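Local coordinates for protein Ral guanine nucleotide dissociation stimulator-like 2 (Mus musculus, PDB 4JGW) that probably acts as a guanine nucleotide exchange factor for small G proteins and associates in vitro with the GTP-bound forms of Rap1A and H-Ras, at residues E9-E21 with T25-D37. Residues are numbered along the deposited sequence; the frame is centred on the assembly and turned at random.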
loop_
_atom_site.group_PDB
_atom_site.type_symbol
_atom_site.label_atom_id
_atom_site.label_comp_id
_atom_site.label_asym_id
_atom_site.label_seq_id
_atom_site.Cartn_x
_atom_site.Cartn_y
_atom_site.Cartn_z
ATOM N N GLU A 9 15.743 -11.276 30.318
ATOM C CA GLU A 9 15.129 -11.567 28.986
ATOM C C GLU A 9 14.990 -13.070 28.723
ATOM O O GLU A 9 14.303 -13.483 27.786
ATOM C CB GLU A 9 15.919 -10.886 27.859
ATOM C CG GLU A 9 17.374 -11.335 27.725
ATOM C CD GLU A 9 18.121 -10.607 26.616
ATOM O OE1 GLU A 9 17.488 -10.228 25.607
ATOM O OE2 GLU A 9 19.350 -10.424 26.751
ATOM N N GLU A 10 15.649 -13.876 29.553
ATOM C CA GLU A 10 15.551 -15.329 29.471
ATOM C C GLU A 10 14.283 -15.795 30.187
ATOM O O GLU A 10 14.076 -15.479 31.362
ATOM C CB GLU A 10 16.791 -15.985 30.087
ATOM C CG GLU A 10 17.033 -17.428 29.649
ATOM C CD GLU A 10 17.705 -17.534 28.288
ATOM O OE1 GLU A 10 18.865 -17.088 28.157
ATOM O OE2 GLU A 10 17.075 -18.076 27.354
ATOM N N GLU A 11 13.437 -16.535 29.473
ATOM C CA GLU A 11 12.159 -16.990 30.025
ATOM C C GLU A 11 12.256 -18.347 30.722
ATOM O O GLU A 11 13.133 -19.157 30.414
ATOM C CB GLU A 11 11.064 -17.006 28.949
ATOM C CG GLU A 11 11.258 -18.029 27.834
ATOM C CD GLU A 11 10.077 -18.082 26.878
ATOM O OE1 GLU A 11 9.454 -17.027 26.630
ATOM O OE2 GLU A 11 9.774 -19.179 26.367
ATOM N N ALA A 12 11.342 -18.579 31.664
ATOM C CA ALA A 12 11.303 -19.817 32.437
ATOM C C ALA A 12 10.046 -20.641 32.155
ATOM O O ALA A 12 10.076 -21.871 32.247
ATOM C CB ALA A 12 11.420 -19.515 33.927
ATOM N N SER A 13 8.952 -19.958 31.815
ATOM C CA SER A 13 7.655 -20.604 31.586
ATOM C C SER A 13 6.744 -19.771 30.680
ATOM O O SER A 13 6.743 -18.542 30.750
ATOM C CB SER A 13 6.957 -20.872 32.924
ATOM O OG SER A 13 5.725 -21.552 32.744
ATOM N N VAL A 14 5.976 -20.455 29.831
ATOM C CA VAL A 14 4.963 -19.824 28.977
ATOM C C VAL A 14 3.676 -20.654 28.995
ATOM O O VAL A 14 3.688 -21.842 28.653
ATOM C CB VAL A 14 5.453 -19.641 27.509
ATOM C CG1 VAL A 14 4.304 -19.220 26.593
ATOM C CG2 VAL A 14 6.573 -18.616 27.430
ATOM N N SER A 15 2.574 -20.025 29.399
ATOM C CA SER A 15 1.267 -20.679 29.426
ATOM C C SER A 15 0.291 -20.020 28.456
ATOM O O SER A 15 0.152 -18.795 28.440
ATOM C CB SER A 15 0.690 -20.676 30.844
ATOM O OG SER A 15 1.502 -21.436 31.721
ATOM N N VAL A 16 -0.378 -20.842 27.649
ATOM C CA VAL A 16 -1.321 -20.359 26.638
ATOM C C VAL A 16 -2.657 -21.099 26.741
ATOM O O VAL A 16 -2.695 -22.330 26.701
ATOM C CB VAL A 16 -0.750 -20.512 25.198
ATOM C CG1 VAL A 16 -1.718 -19.953 24.159
ATOM C CG2 VAL A 16 0.609 -19.833 25.074
ATOM N N TRP A 17 -3.745 -20.341 26.875
ATOM C CA TRP A 17 -5.094 -20.911 26.899
ATOM C C TRP A 17 -6.129 -19.992 26.245
ATOM O O TRP A 17 -5.876 -18.801 26.043
ATOM C CB TRP A 17 -5.513 -21.281 28.331
ATOM C CG TRP A 17 -5.781 -20.110 29.235
ATOM C CD1 TRP A 17 -6.983 -19.498 29.445
ATOM C CD2 TRP A 17 -4.832 -19.423 30.062
ATOM N NE1 TRP A 17 -6.843 -18.468 30.343
ATOM C CE2 TRP A 17 -5.532 -18.400 30.739
ATOM C CE3 TRP A 17 -3.457 -19.569 30.294
ATOM C CZ2 TRP A 17 -4.906 -17.527 31.637
ATOM C CZ3 TRP A 17 -2.833 -18.699 31.184
ATOM C CH2 TRP A 17 -3.560 -17.691 31.844
ATOM N N ASP A 18 -7.289 -20.557 25.915
ATOM C CA ASP A 18 -8.366 -19.804 25.277
ATOM C C ASP A 18 -9.527 -19.537 26.228
ATOM O O ASP A 18 -9.864 -20.375 27.067
ATOM C CB ASP A 18 -8.865 -20.527 24.023
ATOM C CG ASP A 18 -7.870 -20.471 22.870
ATOM O OD1 ASP A 18 -6.898 -19.687 22.937
ATOM O OD2 ASP A 18 -8.067 -21.213 21.885
ATOM N N GLU A 19 -10.125 -18.356 26.087
ATOM C CA GLU A 19 -11.269 -17.942 26.896
ATOM C C GLU A 19 -12.406 -17.446 26.009
ATOM O O GLU A 19 -12.169 -16.785 24.994
ATOM C CB GLU A 19 -10.866 -16.847 27.887
ATOM C CG GLU A 19 -9.949 -17.321 29.013
ATOM C CD GLU A 19 -9.599 -16.224 30.006
ATOM O OE1 GLU A 19 -10.279 -15.176 30.023
ATOM O OE2 GLU A 19 -8.639 -16.414 30.780
ATOM N N GLU A 20 -13.637 -17.767 26.401
ATOM C CA GLU A 20 -14.825 -17.368 25.650
ATOM C C GLU A 20 -15.576 -16.241 26.352
ATOM O O GLU A 20 -15.693 -16.231 27.577
ATOM C CB GLU A 20 -15.764 -18.563 25.436
ATOM C CG GLU A 20 -15.147 -19.759 24.700
ATOM C CD GLU A 20 -14.853 -19.491 23.228
ATOM O OE1 GLU A 20 -15.513 -18.615 22.622
ATOM O OE2 GLU A 20 -13.961 -20.167 22.672
ATOM N N GLU A 21 -16.067 -15.288 25.564
ATOM C CA GLU A 21 -16.919 -14.210 26.069
ATOM C C GLU A 21 -18.194 -14.106 25.235
ATOM O O GLU A 21 -18.323 -14.781 24.211
ATOM C CB GLU A 21 -16.167 -12.875 26.094
ATOM C CG GLU A 21 -15.191 -12.738 27.260
ATOM C CD GLU A 21 -14.658 -11.322 27.453
ATOM O OE1 GLU A 21 -15.047 -10.404 26.695
ATOM O OE2 GLU A 21 -13.840 -11.128 28.378
ATOM N N THR A 25 -13.950 -14.774 21.068
ATOM C CA THR A 25 -12.970 -15.737 21.565
ATOM C C THR A 25 -11.612 -15.055 21.741
ATOM O O THR A 25 -11.113 -14.394 20.827
ATOM C CB THR A 25 -12.849 -16.958 20.621
ATOM O OG1 THR A 25 -14.122 -17.610 20.520
ATOM C CG2 THR A 25 -11.820 -17.959 21.138
ATOM N N PHE A 26 -11.029 -15.221 22.923
ATOM C CA PHE A 26 -9.751 -14.608 23.266
ATOM C C PHE A 26 -8.687 -15.669 23.520
ATOM O O PHE A 26 -9.001 -16.797 23.901
ATOM C CB PHE A 26 -9.901 -13.726 24.513
ATOM C CG PHE A 26 -10.802 -12.537 24.319
ATOM C CD1 PHE A 26 -12.174 -12.645 24.522
ATOM C CD2 PHE A 26 -10.277 -11.305 23.948
ATOM C CE1 PHE A 26 -13.009 -11.546 24.346
ATOM C CE2 PHE A 26 -11.103 -10.200 23.770
ATOM C CZ PHE A 26 -12.471 -10.320 23.969
ATOM N N THR A 27 -7.428 -15.298 23.298
ATOM C CA THR A 27 -6.296 -16.131 23.680
ATOM C C THR A 27 -5.448 -15.391 24.711
ATOM O O THR A 27 -4.928 -14.304 24.444
ATOM C CB THR A 27 -5.433 -16.534 22.461
ATOM O OG1 THR A 27 -6.231 -17.282 21.538
ATOM C CG2 THR A 27 -4.251 -17.393 22.889
ATOM N N VAL A 28 -5.334 -15.984 25.895
ATOM C CA VAL A 28 -4.481 -15.440 26.945
ATOM C C VAL A 28 -3.121 -16.128 26.899
ATOM O O VAL A 28 -3.036 -17.355 26.811
ATOM C CB VAL A 28 -5.112 -15.584 28.356
ATOM C CG1 VAL A 28 -4.286 -14.831 29.396
ATOM C CG2 VAL A 28 -6.544 -15.073 28.361
ATOM N N THR A 29 -2.066 -15.320 26.937
ATOM C CA THR A 29 -0.701 -15.818 27.000
ATOM C C THR A 29 -0.030 -15.230 28.234
ATOM O O THR A 29 -0.118 -14.029 28.477
ATOM C CB THR A 29 0.096 -15.437 25.733
ATOM O OG1 THR A 29 -0.641 -15.827 24.568
ATOM C CG2 THR A 29 1.459 -16.121 25.715
ATOM N N SER A 30 0.623 -16.084 29.016
ATOM C CA SER A 30 1.336 -15.644 30.208
ATOM C C SER A 30 2.773 -16.150 30.177
ATOM O O SER A 30 3.019 -17.357 30.227
ATOM C CB SER A 30 0.621 -16.118 31.475
ATOM O OG SER A 30 1.074 -15.406 32.611
ATOM N N ARG A 31 3.714 -15.214 30.082
ATOM C CA ARG A 31 5.131 -15.545 29.968
ATOM C C ARG A 31 5.887 -15.118 31.224
ATOM O O ARG A 31 5.944 -13.930 31.554
ATOM C CB ARG A 31 5.744 -14.886 28.726
ATOM C CG ARG A 31 4.969 -15.126 27.431
ATOM C CD ARG A 31 5.395 -14.150 26.338
ATOM N NE ARG A 31 4.295 -13.835 25.424
ATOM C CZ ARG A 31 3.374 -12.898 25.644
ATOM N NH1 ARG A 31 3.407 -12.165 26.753
ATOM N NH2 ARG A 31 2.412 -12.689 24.751
ATOM N N GLN A 32 6.451 -16.098 31.925
ATOM C CA GLN A 32 7.259 -15.838 33.111
ATOM C C GLN A 32 8.734 -15.775 32.728
ATOM O O GLN A 32 9.297 -16.749 32.225
ATOM C CB GLN A 32 7.023 -16.910 34.183
ATOM C CG GLN A 32 7.791 -16.689 35.491
ATOM C CD GLN A 32 7.303 -15.480 36.272
ATOM O OE1 GLN A 32 6.163 -15.442 36.734
ATOM N NE2 GLN A 32 8.172 -14.488 36.431
ATOM N N TYR A 33 9.344 -14.618 32.964
ATOM C CA TYR A 33 10.764 -14.423 32.703
ATOM C C TYR A 33 11.576 -14.539 33.987
ATOM O O TYR A 33 11.066 -14.287 35.082
ATOM C CB TYR A 33 11.008 -13.060 32.047
ATOM C CG TYR A 33 10.566 -12.980 30.602
ATOM C CD1 TYR A 33 9.270 -12.584 30.266
ATOM C CD2 TYR A 33 11.444 -13.301 29.566
ATOM C CE1 TYR A 33 8.860 -12.508 28.937
ATOM C CE2 TYR A 33 11.046 -13.229 28.233
ATOM C CZ TYR A 33 9.754 -12.831 27.927
ATOM O OH TYR A 33 9.359 -12.760 26.611
ATOM N N ARG A 34 12.838 -14.933 33.843
ATOM C CA ARG A 34 13.776 -14.955 34.957
ATOM C C ARG A 34 14.151 -13.519 35.317
ATOM O O ARG A 34 14.267 -12.674 34.429
ATOM C CB ARG A 34 15.026 -15.758 34.595
ATOM C CG ARG A 34 14.804 -17.264 34.513
ATOM C CD ARG A 34 16.108 -17.993 34.228
ATOM N NE ARG A 34 15.932 -19.444 34.189
ATOM C CZ ARG A 34 15.769 -20.160 33.078
ATOM N NH1 ARG A 34 15.758 -19.572 31.887
ATOM N NH2 ARG A 34 15.618 -21.477 33.158
ATOM N N PRO A 35 14.323 -13.232 36.621
ATOM C CA PRO A 35 14.698 -11.878 37.039
ATOM C C PRO A 35 16.128 -11.539 36.623
ATOM O O PRO A 35 16.965 -12.440 36.512
ATOM C CB PRO A 35 14.579 -11.934 38.564
ATOM C CG PRO A 35 14.751 -13.374 38.910
ATOM C CD PRO A 35 14.161 -14.143 37.771
ATOM N N LEU A 36 16.395 -10.255 36.388
ATOM C CA LEU A 36 17.725 -9.803 35.976
ATOM C C LEU A 36 18.756 -10.176 37.039
ATOM O O LEU A 36 19.822 -10.702 36.720
ATOM C CB LEU A 36 17.735 -8.295 35.695
ATOM C CG LEU A 36 18.784 -7.787 34.696
ATOM C CD1 LEU A 36 18.289 -6.531 33.997
ATOM C CD2 LEU A 36 20.146 -7.541 35.352
ATOM N N ASP A 37 18.424 -9.898 38.297
ATOM C CA ASP A 37 19.164 -10.421 39.438
ATOM C C ASP A 37 18.694 -11.860 39.658
ATOM O O ASP A 37 17.546 -12.078 40.045
ATOM C CB ASP A 37 18.899 -9.551 40.676
ATOM C CG ASP A 37 19.624 -10.046 41.928
ATOM O OD1 ASP A 37 20.306 -11.093 41.890
ATOM O OD2 ASP A 37 19.502 -9.370 42.970
#
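Trp17 lies across Val28 in the tighter half of this antiparallel beta hairpin. Val28 CB sits over one face of the indole, 4.0 Å from the centroid of the five-membered ring of Trp17, a CH-pi contact. Val28 CG1 reaches Trp17 CZ2 at 3.6 Å. With chi1 at 71°, Trp17 CG stands between its own backbone N and carbonyl carbon, which lays the ring over the neighbouring strand. An edge bond helps to fix its rotation: Trp17 NE1 donates in the ring plane to the anti lone pair of Glu19 OE2 at 2.8 Å. Glu19 OE2 also touches Val28 CG2, while OE1 forms a salt bridge with Arg49. Arg49 pairs with Glu21 as well and makes a cation-pi contact with buried Phe26. Near the turn, Thr25 OG1 donates to Glu20 OE1 at 2.7 Å, on the syn side. Buried Thr27 donates through OG1 to Asp18 OD1 at 2.9 Å, from above the carboxylate plane.

Toward the far end the hairpin is looser and more open to solvent. Exposed Val14 lays CG2 beside Arg31 CG at 3.8 Å, and exposed Val16 touches the methyls of Thr27 and Thr29. A classic beta bulge then shifts the register: Gln32 O accepts from both Ala12 N (2.8 Å) and Ser13 N (3.3 Å). Beyond it, Arg34 N bonds to Glu10 O, and the extended, exposed Arg34 chain passes Ala12 CB.

The hairpin belongs to the N-terminal part of the modelled exchange factor. Strand 24-33 lies between 46-54, which enters the N-terminal Ras-GEF region, and 11-21, outermost within this chain. Glu19/Phe26, Trp17/Val28 and Ser15/Ser30 each bond in both directions. The chemistry implies a hairpin held mainly by this backbone ladder, with side-chain grip from Trp17, Glu19, Val28 and the two threonine-carboxylate bonds.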